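Local coordinates for cephalosporin hydroxylase CMCI (Streptomyces clavuligerus, PDB 2BM8) that takes part in cephamycin biosynthesis and probably acts on the cephalosporin nucleus with a methyltransferase-type Rossmann fold, at the interface of chains A and B and the interface of chains A and C. Numbering follows the deposited sequence. Chains: chain A/B/C, Cephalosporin hydroxylase CMCI.

Contact 1: the interface of chains A and B. Residues chain A 32-36, 41, 44-45; chain B 213, 215.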
# COMPACT_ATOMS: atom_id res chain seq x y z
N ARG A 32 -6.72 26.89 -4.20
CA ARG A 32 -8.01 26.67 -4.85
C ARG A 32 -9.04 27.62 -4.29
O ARG A 32 -8.90 28.07 -3.16
CB ARG A 32 -8.48 25.23 -4.61
CG ARG A 32 -8.90 24.95 -3.16
CD ARG A 32 -8.85 23.49 -2.76
NE ARG A 32 -7.51 22.95 -2.91
CZ ARG A 32 -7.17 21.68 -2.69
NH1 ARG A 32 -8.08 20.79 -2.29
NH2 ARG A 32 -5.92 21.31 -2.86
N PRO A 33 -10.10 27.91 -5.03
CA PRO A 33 -11.21 28.69 -4.48
C PRO A 33 -12.02 27.86 -3.51
O PRO A 33 -12.09 26.62 -3.64
CB PRO A 33 -12.05 29.02 -5.71
CG PRO A 33 -11.77 27.91 -6.66
CD PRO A 33 -10.33 27.54 -6.44
N ARG A 34 -12.62 28.51 -2.53
CA ARG A 34 -13.53 27.80 -1.63
C ARG A 34 -14.76 27.29 -2.39
O ARG A 34 -15.31 26.22 -2.07
CB ARG A 34 -13.94 28.70 -0.47
CG ARG A 34 -14.79 27.97 0.50
CD ARG A 34 -14.68 28.41 1.93
NE ARG A 34 -15.64 27.64 2.72
CZ ARG A 34 -16.04 27.96 3.94
NH1 ARG A 34 -15.58 29.03 4.55
NH2 ARG A 34 -16.92 27.17 4.55
N ASP A 35 -15.18 28.05 -3.39
CA ASP A 35 -16.33 27.72 -4.21
C ASP A 35 -15.92 27.19 -5.58
O ASP A 35 -15.56 27.95 -6.49
CB ASP A 35 -17.23 28.94 -4.38
CG ASP A 35 -17.92 29.34 -3.10
OD1 ASP A 35 -18.49 28.45 -2.40
OD2 ASP A 35 -17.95 30.52 -2.70
N TRP A 36 -15.96 25.87 -5.72
CA TRP A 36 -15.65 25.22 -6.98
C TRP A 36 -16.91 25.12 -7.84
O TRP A 36 -17.93 24.60 -7.38
CB TRP A 36 -15.06 23.82 -6.73
CG TRP A 36 -14.35 23.32 -7.92
CD1 TRP A 36 -14.89 22.66 -8.97
CD2 TRP A 36 -12.96 23.49 -8.23
NE1 TRP A 36 -13.93 22.38 -9.90
CE2 TRP A 36 -12.73 22.87 -9.47
CE3 TRP A 36 -11.88 24.09 -7.57
CZ2 TRP A 36 -11.46 22.85 -10.08
CZ3 TRP A 36 -10.61 24.06 -8.18
CH2 TRP A 36 -10.42 23.44 -9.42
N TRP A 41 -16.76 20.13 -12.00
CA TRP A 41 -16.73 19.33 -10.76
C TRP A 41 -15.66 18.24 -10.81
O TRP A 41 -14.92 18.04 -9.86
CB TRP A 41 -18.12 18.74 -10.48
CG TRP A 41 -18.20 17.72 -9.39
CD1 TRP A 41 -18.48 17.94 -8.08
CD2 TRP A 41 -18.02 16.30 -9.53
NE1 TRP A 41 -18.47 16.75 -7.39
CE2 TRP A 41 -18.20 15.73 -8.25
CE3 TRP A 41 -17.72 15.46 -10.60
CZ2 TRP A 41 -18.09 14.37 -8.03
CZ3 TRP A 41 -17.61 14.11 -10.38
CH2 TRP A 41 -17.79 13.57 -9.10
N ALA A 44 -11.88 19.28 -9.86
CA ALA A 44 -11.54 19.79 -8.53
C ALA A 44 -10.55 18.86 -7.89
O ALA A 44 -10.71 17.63 -7.97
CB ALA A 44 -12.77 19.92 -7.66
N PRO A 45 -9.55 19.41 -7.21
CA PRO A 45 -8.55 18.57 -6.55
C PRO A 45 -9.18 17.77 -5.41
O PRO A 45 -10.18 18.18 -4.81
CB PRO A 45 -7.51 19.58 -6.05
CG PRO A 45 -8.28 20.86 -5.92
CD PRO A 45 -9.31 20.84 -6.98
N MET B 213 -19.53 23.65 -5.01
CA MET B 213 -18.94 22.67 -4.12
C MET B 213 -18.02 23.39 -3.13
O MET B 213 -17.07 24.07 -3.54
CB MET B 213 -18.14 21.62 -4.89
CG MET B 213 -17.54 20.56 -3.99
SD MET B 213 -17.07 19.08 -4.87
CE MET B 213 -16.05 19.78 -6.17
N MET B 215 -15.13 23.65 -0.93
CA MET B 215 -13.87 22.91 -0.91
C MET B 215 -13.21 22.82 0.45
O MET B 215 -12.27 22.04 0.60
CB MET B 215 -12.89 23.52 -1.90
CG MET B 215 -13.36 23.43 -3.32
SD MET B 215 -13.75 21.77 -3.87
CE MET B 215 -12.08 21.16 -4.20

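Contact 2: the interface of chains A and C. Residues chain A 206-210; chain C 2-4, 7, 9.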
# COMPACT_ATOMS: atom_id res chain seq x y z
N ALA A 206 5.61 -5.17 36.07
CA ALA A 206 5.52 -5.01 37.52
C ALA A 206 4.10 -4.72 38.00
O ALA A 206 3.78 -4.96 39.16
CB ALA A 206 6.46 -3.90 37.97
N PHE A 207 3.25 -4.20 37.11
CA PHE A 207 1.86 -3.90 37.46
C PHE A 207 0.88 -5.04 37.11
O PHE A 207 -0.32 -4.82 37.12
CB PHE A 207 1.41 -2.58 36.78
CG PHE A 207 2.19 -1.37 37.21
CD1 PHE A 207 3.45 -1.11 36.67
CD2 PHE A 207 1.67 -0.48 38.15
CE1 PHE A 207 4.17 0.01 37.05
CE2 PHE A 207 2.39 0.64 38.54
CZ PHE A 207 3.64 0.89 37.99
N ARG A 208 1.39 -6.25 36.85
CA ARG A 208 0.53 -7.36 36.40
C ARG A 208 -0.58 -7.77 37.37
O ARG A 208 -1.61 -8.28 36.94
CB ARG A 208 1.36 -8.59 36.00
CG ARG A 208 2.18 -9.25 37.11
CD ARG A 208 3.28 -10.18 36.59
NE ARG A 208 4.04 -10.83 37.67
CZ ARG A 208 5.17 -10.38 38.23
NH1 ARG A 208 5.75 -9.24 37.83
NH2 ARG A 208 5.75 -11.08 39.22
N ASP A 209 -0.39 -7.53 38.67
CA ASP A 209 -1.40 -7.92 39.66
C ASP A 209 -2.50 -6.87 39.89
O ASP A 209 -3.53 -7.17 40.49
CB ASP A 209 -0.74 -8.24 41.00
CG ASP A 209 0.26 -9.38 40.92
OD1 ASP A 209 0.13 -10.24 40.01
OD2 ASP A 209 1.20 -9.50 41.72
N VAL A 210 -2.29 -5.66 39.38
CA VAL A 210 -3.12 -4.51 39.75
C VAL A 210 -3.78 -3.83 38.55
O VAL A 210 -4.93 -3.42 38.61
CB VAL A 210 -2.29 -3.50 40.57
CG1 VAL A 210 -1.90 -4.11 41.93
CG2 VAL A 210 -1.04 -3.04 39.82
N ASN C 2 2.68 -6.48 43.30
CA ASN C 2 3.77 -6.30 44.31
C ASN C 2 5.03 -5.60 43.73
O ASN C 2 5.43 -4.55 44.24
CB ASN C 2 4.17 -7.66 44.92
CG ASN C 2 3.77 -7.79 46.39
OD1 ASN C 2 4.50 -7.36 47.29
ND2 ASN C 2 2.62 -8.40 46.64
N ASP C 3 5.62 -6.17 42.68
CA ASP C 3 6.91 -5.73 42.10
C ASP C 3 7.06 -4.22 41.81
O ASP C 3 8.18 -3.69 41.84
CB ASP C 3 7.20 -6.51 40.79
CG ASP C 3 8.58 -7.18 40.79
OD1 ASP C 3 8.89 -7.95 41.73
OD2 ASP C 3 9.41 -7.00 39.87
N TYR C 4 5.95 -3.54 41.51
CA TYR C 4 5.94 -2.10 41.20
C TYR C 4 6.31 -1.21 42.40
O TYR C 4 7.05 -0.23 42.25
CB TYR C 4 4.57 -1.69 40.63
CG TYR C 4 3.44 -1.68 41.65
CD1 TYR C 4 3.12 -0.52 42.35
CD2 TYR C 4 2.71 -2.84 41.93
CE1 TYR C 4 2.11 -0.52 43.29
CE2 TYR C 4 1.69 -2.84 42.87
CZ TYR C 4 1.39 -1.67 43.55
OH TYR C 4 0.39 -1.65 44.48
N GLN C 7 10.25 -1.04 43.21
CA GLN C 7 11.05 -0.99 41.97
C GLN C 7 11.39 0.45 41.59
O GLN C 7 10.52 1.33 41.59
CB GLN C 7 10.31 -1.67 40.82
CG GLN C 7 10.97 -1.49 39.44
CD GLN C 7 11.16 -2.79 38.65
OE1 GLN C 7 12.06 -2.87 37.81
NE2 GLN C 7 10.31 -3.78 38.91
N PHE C 9 12.23 3.16 39.00
CA PHE C 9 11.90 3.38 37.58
C PHE C 9 12.77 4.45 36.93
O PHE C 9 12.62 5.64 37.23
CB PHE C 9 10.43 3.77 37.44
CG PHE C 9 9.48 2.70 37.88
CD1 PHE C 9 8.77 2.82 39.07
CD2 PHE C 9 9.27 1.57 37.09
CE1 PHE C 9 7.87 1.83 39.46
CE2 PHE C 9 8.37 0.58 37.48
CZ PHE C 9 7.67 0.71 38.67

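Contact 3: the interface of chains A and B. Residues chain A 79, 182, 212-217, 230, 232; chain B 34-35.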
# COMPACT_ATOMS: atom_id res chain seq x y z
N GLU A 79 -20.12 3.83 29.16
CA GLU A 79 -20.04 2.52 29.81
C GLU A 79 -19.69 2.67 31.28
O GLU A 79 -20.38 2.14 32.15
CB GLU A 79 -18.99 1.66 29.10
CG GLU A 79 -19.13 0.17 29.34
CD GLU A 79 -17.80 -0.58 29.32
OE1 GLU A 79 -16.74 0.02 29.01
OE2 GLU A 79 -17.84 -1.79 29.63
N TYR A 182 -9.64 3.86 35.43
CA TYR A 182 -8.69 3.77 34.32
C TYR A 182 -7.44 4.58 34.54
O TYR A 182 -7.49 5.67 35.09
CB TYR A 182 -9.35 4.28 33.03
CG TYR A 182 -10.22 3.27 32.34
CD1 TYR A 182 -11.53 3.06 32.76
CD2 TYR A 182 -9.74 2.51 31.29
CE1 TYR A 182 -12.34 2.13 32.13
CE2 TYR A 182 -10.53 1.58 30.66
CZ TYR A 182 -11.83 1.39 31.08
OH TYR A 182 -12.62 0.46 30.45
N SER A 212 -4.61 -4.01 34.24
CA SER A 212 -4.71 -4.80 33.02
C SER A 212 -4.99 -3.89 31.80
O SER A 212 -5.65 -2.86 31.94
CB SER A 212 -5.82 -5.84 33.18
OG SER A 212 -7.09 -5.23 33.02
N MET A 213 -4.48 -4.26 30.62
CA MET A 213 -4.83 -3.58 29.37
C MET A 213 -6.23 -3.98 28.94
O MET A 213 -6.54 -5.18 28.88
CB MET A 213 -3.84 -3.91 28.25
CG MET A 213 -4.08 -3.10 26.97
SD MET A 213 -2.65 -3.02 25.86
CE MET A 213 -2.26 -4.77 25.67
N ASP A 214 -7.06 -2.98 28.64
CA ASP A 214 -8.45 -3.17 28.26
C ASP A 214 -8.60 -3.26 26.75
O ASP A 214 -8.63 -2.23 26.05
CB ASP A 214 -9.26 -2.00 28.78
CG ASP A 214 -10.73 -2.13 28.47
OD1 ASP A 214 -11.10 -2.98 27.62
OD2 ASP A 214 -11.59 -1.42 29.06
N MET A 215 -8.76 -4.49 26.25
CA MET A 215 -8.72 -4.77 24.82
C MET A 215 -9.93 -4.23 24.04
O MET A 215 -9.93 -4.28 22.80
CB MET A 215 -8.58 -6.27 24.60
CG MET A 215 -7.30 -6.89 25.19
SD MET A 215 -5.81 -6.09 24.53
CE MET A 215 -5.89 -6.64 22.82
N LEU A 216 -10.95 -3.72 24.72
CA LEU A 216 -12.08 -3.10 24.03
C LEU A 216 -11.73 -1.73 23.43
O LEU A 216 -12.28 -1.35 22.38
CB LEU A 216 -13.27 -2.95 24.96
CG LEU A 216 -14.64 -2.73 24.29
CD1 LEU A 216 -14.98 -3.86 23.32
CD2 LEU A 216 -15.76 -2.57 25.33
N TYR A 217 -10.84 -0.99 24.10
CA TYR A 217 -10.50 0.38 23.74
C TYR A 217 -9.04 0.56 23.33
O TYR A 217 -8.68 1.59 22.77
CB TYR A 217 -10.80 1.30 24.93
CG TYR A 217 -12.25 1.28 25.38
CD1 TYR A 217 -12.59 0.98 26.70
CD2 TYR A 217 -13.28 1.54 24.49
CE1 TYR A 217 -13.92 0.96 27.12
CE2 TYR A 217 -14.62 1.51 24.89
CZ TYR A 217 -14.93 1.23 26.21
OH TYR A 217 -16.24 1.19 26.62
N ARG A 230 -6.53 -0.37 33.28
CA ARG A 230 -7.49 -0.12 34.36
C ARG A 230 -7.33 -1.06 35.55
O ARG A 230 -6.91 -2.21 35.40
CB ARG A 230 -8.93 -0.17 33.83
CG ARG A 230 -9.32 -1.49 33.20
CD ARG A 230 -10.80 -1.60 32.93
NE ARG A 230 -11.18 -2.94 32.48
CZ ARG A 230 -12.43 -3.31 32.20
NH1 ARG A 230 -13.43 -2.44 32.32
NH2 ARG A 230 -12.68 -4.55 31.80
N VAL A 232 -8.07 -3.67 37.60
CA VAL A 232 -8.88 -4.87 37.42
C VAL A 232 -7.97 -6.12 37.46
O VAL A 232 -6.83 -6.09 36.97
CB VAL A 232 -9.69 -4.81 36.06
CG1 VAL A 232 -10.01 -6.23 35.50
CG2 VAL A 232 -11.01 -3.98 36.19
N ARG B 34 -10.82 -9.58 27.53
CA ARG B 34 -10.88 -8.13 27.63
C ARG B 34 -9.78 -7.57 28.52
O ARG B 34 -9.26 -6.49 28.27
CB ARG B 34 -12.23 -7.71 28.20
CG ARG B 34 -12.33 -6.22 28.45
CD ARG B 34 -13.73 -5.68 28.37
NE ARG B 34 -13.70 -4.24 28.47
CZ ARG B 34 -14.77 -3.49 28.53
NH1 ARG B 34 -15.98 -4.05 28.51
NH2 ARG B 34 -14.65 -2.18 28.62
N ASP B 35 -9.42 -8.30 29.57
CA ASP B 35 -8.40 -7.84 30.50
C ASP B 35 -7.06 -8.55 30.26
O ASP B 35 -6.74 -9.55 30.89
CB ASP B 35 -8.92 -8.01 31.94
CG ASP B 35 -10.17 -7.16 32.20
OD1 ASP B 35 -10.07 -5.92 32.06
OD2 ASP B 35 -11.29 -7.62 32.52

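Contact 1: the interface of chains A and B
A:Trp36 pairs with B:Met213 in an antiparallel beta bridge. It joins strands 35-37 and 211-214 between two copies of this CmcI-family protein. A:Trp36 N donates to B:Met213 O, and B:Met213 N returns a bond to A:Trp36 O at 3.0 Å. Two residues away on each chain, B:Met215 N donates to A:Arg34 O at 2.8 Å. Two methionines fill the tight part. B:Met213 starts with CG anti to its backbone N (chi1 -179°) and turns at the last torsion, which carries its methyl to chain A. B:Met213 CE lies 3.6 Å from A:Trp41 CD1 and 3.6 Å from A:Ala44 CB. SD also rests by the pyrrole part of that indole, near CD1 and NE1. B:Met215 bends at both chi2 and chi3. B:Met215 SD comes 3.8 Å from A:Trp36 CB, and B:Met215 CE 3.7 Å from A:Ala44 CB. The A:Ala44 methyl thus touches both thioether tips, and it also sits over one face of the A:Trp36 ring, toward the rim. The A:Arg32 side is looser. A:Arg32 CD approaches B:Met215 CB at 4.1 Å, with the side chains at about a right angle. The guanidinium of A:Arg32 is covered on one face by A:Pro45 CG.

Contact 2: the interface of chains A and C
A:Ala206 and C:Tyr4 both have helix-like backbone torsions, and the turn in chain A brings A:Ala206 O to C:Tyr4 N at 3.5 Å, a weak hydrogen bond. A:Ala206 directly follows helix 197-205. The N-terminal segment of chain C packs on this loop and may help hold the deposited assembly together. The packing is mainly apolar. A:Ala206 CB lies 3.7 Å from C:Tyr4 CA and also meets C:Asp3 CB. The backbone of chain C puts C:Tyr4 CB over the centre of the A:Phe207 ring, 3.7 Å from the centroid, as a CH-pi contact. From there chi1 of 71°, with CG between the backbone N and the carbonyl carbon, turns the phenol ring toward A:Val210. The tyrosine and phenylalanine side chains cross at about a right angle. C:Tyr4 CG and CD1 also come near A:Phe207 CE2. Further along, C:Tyr4 CE2 packs 3.9 Å from A:Val210 CG1. Polar groups flank the contact. A:Asp209 OD2 is 3.7 Å from C:Asn2 N. The oppositely charged A:Arg208 NH1 and C:Asp3 OD2 are 4.8 Å apart, not in contact, and any attraction would be mild. At the other end the two phenylalanines meet tip to tip, with C:Phe9 CZ 3.9 Å from A:Phe207 CE1.

Contact 3: the interface of chains A and B
B:Arg34 has CG anti to its backbone N (chi1 175°) and runs extended from CG to NE, and A:Asp214 also holds CG anti to its N. These torsions send the guanidinium out to the carboxylate, and the two side chains lie side by side. An antiparallel bridge pairs A:Asp214 with B:Asp35. The guanidinium grips two acids of chain A. It takes A:Asp214 side-on, with B:Arg34 NE 3.0 Å from A:Asp214 OD1. B:Arg34 NH2 reaches the syn lone pair of A:Asp214 OD2. It takes A:Glu79 end-on and tip to tip, the planes 19° apart. B:Arg34 NH2 meets the syn lone pair of A:Glu79 OE1 at 3.1 Å, and NH1 goes to OE2. A:Leu216 CD2 sits over one face of the guanidinium, toward its rim. Second-shell donors hold both acids. A:Tyr217 OH bonds A:Glu79 OE1 at 2.7 Å from above the carboxylate plane. A:Tyr182 OH meets A:Asp214 OD2 at 2.6 Å, nearly along its C-O axis. A:Leu216 N reaches OD1 from the face opposite B:Arg34 NE. Beside this, A:Arg230 binds B:Asp35 side-on. A:Arg230 NH2 lies 3.0 Å from B:Asp35 OD1, on its syn lone pair, and NE goes to the same oxygen. A:Val232 CG1 packs 3.4 Å from B:Asp35 CG. The nearby carboxylates may help offset the close approach of two guanidiniums. The site adds ionic links to the strand pairing and probably secures the A-B pair.

Contacts 1 and 3 belong to one two-fold interface between chains A and B, with the chains exchanged. Their centres are about 44 Å apart, a distance between the two copies of one junction. Each copy joins the segment around residues 34-35 of one chain to strand 211-214 and residue 215 of the other. The two-fold repeats the apolar and the ionic contacts at both copies. Contact 2 lies about 17 Å from contact 3 and about 56 Å from contact 1. Its residues 206-210 lead directly into strand 211-214. One stretch of chain A therefore meets both B and C, which may help couple neighbours in the six-chain assembly.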